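Putative SAM-dependent O-methyltranferase (Podospora anserina, PDB 4YMG) transfers the methyl group of S-adenosylmethionine, probably to a hydroxyl oxygen, as a member of the cation-dependent O-methyltransferase family. Local coordinates at the interface of chains A and B. Sequence-based numbering; all coordinates share one arbitrary frame. Chains: chain A/B, Putative SAM-dependent O-methyltranferase.

The interface of chains A and B. Residues chain A 25, 59; chain B 168, 218-220, 231-232.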
# COMPACT_ATOMS: atom_id res chain seq x y z
N HIS A 25 11.64 -6.10 6.38
CA HIS A 25 11.91 -6.60 7.74
C HIS A 25 10.85 -7.63 8.12
O HIS A 25 9.67 -7.46 7.81
CB HIS A 25 11.98 -5.44 8.73
CG HIS A 25 13.20 -4.60 8.56
ND1 HIS A 25 13.15 -3.24 8.36
CD2 HIS A 25 14.52 -4.93 8.52
CE1 HIS A 25 14.38 -2.76 8.23
NE2 HIS A 25 15.23 -3.77 8.32
N PHE A 59 4.44 -2.69 9.89
CA PHE A 59 4.99 -1.45 9.34
C PHE A 59 3.95 -0.32 9.37
O PHE A 59 4.25 0.81 9.75
CB PHE A 59 5.49 -1.66 7.91
CG PHE A 59 6.19 -0.46 7.34
CD1 PHE A 59 5.45 0.60 6.79
CD2 PHE A 59 7.58 -0.38 7.34
CE1 PHE A 59 6.10 1.71 6.27
CE2 PHE A 59 8.22 0.73 6.83
CZ PHE A 59 7.48 1.78 6.29
N ILE B 168 7.81 9.30 5.40
CA ILE B 168 7.99 8.05 4.69
C ILE B 168 8.67 8.34 3.35
O ILE B 168 8.46 9.40 2.75
CB ILE B 168 6.62 7.32 4.46
CG1 ILE B 168 6.84 5.87 4.01
CG2 ILE B 168 5.76 8.08 3.46
CD1 ILE B 168 5.56 5.00 4.03
N ASP B 218 13.20 1.23 9.10
CA ASP B 218 12.24 0.15 8.88
C ASP B 218 11.93 0.11 7.40
O ASP B 218 11.81 1.16 6.76
CB ASP B 218 10.95 0.37 9.66
CG ASP B 218 11.14 0.31 11.16
OD1 ASP B 218 11.90 -0.57 11.63
OD2 ASP B 218 10.54 1.15 11.86
N VAL B 219 11.78 -1.09 6.85
CA VAL B 219 11.68 -1.26 5.40
C VAL B 219 10.58 -2.24 5.01
O VAL B 219 10.52 -3.34 5.57
CB VAL B 219 13.00 -1.77 4.82
CG1 VAL B 219 12.87 -2.03 3.32
CG2 VAL B 219 14.12 -0.77 5.09
N LEU B 220 9.74 -1.86 4.06
CA LEU B 220 8.75 -2.78 3.50
C LEU B 220 8.68 -2.67 1.98
O LEU B 220 8.43 -1.59 1.45
CB LEU B 220 7.36 -2.50 4.08
CG LEU B 220 6.20 -3.36 3.56
CD1 LEU B 220 6.23 -4.80 4.11
CD2 LEU B 220 4.88 -2.69 3.90
N ILE B 231 9.99 3.28 3.21
CA ILE B 231 11.08 3.44 4.18
C ILE B 231 10.72 4.53 5.21
O ILE B 231 10.23 5.61 4.87
CB ILE B 231 12.41 3.82 3.48
CG1 ILE B 231 12.72 2.90 2.29
CG2 ILE B 231 13.56 3.82 4.47
CD1 ILE B 231 13.82 3.42 1.38
N ARG B 232 10.97 4.24 6.48
CA ARG B 232 10.85 5.23 7.53
C ARG B 232 12.03 5.08 8.46
O ARG B 232 12.65 4.01 8.51
CB ARG B 232 9.53 5.06 8.32
CG ARG B 232 9.44 3.76 9.14
CD ARG B 232 8.10 3.57 9.85
NE ARG B 232 7.92 4.56 10.91
CZ ARG B 232 8.28 4.37 12.17
NH1 ARG B 232 8.84 3.23 12.54
NH2 ARG B 232 8.09 5.33 13.07
O HOH W 1 8.54 -4.78 6.99
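A:His25, in an extended loop, docks against B:Val219 on strand 217-222, its backbone N giving a hydrogen bond to B:Val219 O (3.1 Å), while A:Phe59 reaches over from helix 51-64. The same valine is gripped a second time: its N donates to the imidazole ND1 of A:His25 at 3.0 Å, a bent bond (136° at H) that arrives 25° out of the ring plane. With chi1 at -71°, the imidazole lies beside its own backbone N, which lets ring and main chain clamp one residue together. A water bridges A:His25 O and B:Val219 O, giving the valine carbonyl a second partner. CE1 of the imidazole also packs on the valine methyl CG2 at 3.7 Å. An alanine in place of A:His25 would probably leave B:Val219 N without its cross-chain acceptor and the valine CG2 without its imidazole neighbour. A:Phe59 lays its ring over B:Leu220, whose CB sits 3.9 Å above one face, toward the rim. The ring's edge points at the backbone of B:Asp218, and its far CZ touches the aliphatic CG of B:Arg232 at 4.0 Å. That arginine turns its guanidinium back to B:Asp218, NH1 forming a salt bridge with the carboxylate OD2 (2.8 Å), which ties strands 217-222 and 228-233 together and probably keeps the arginine methylenes against the phenyl. Repeated by two-fold symmetry, this patch fastens loop and helix of one subunit onto the sheet of the other, and probably helps hold the dimer.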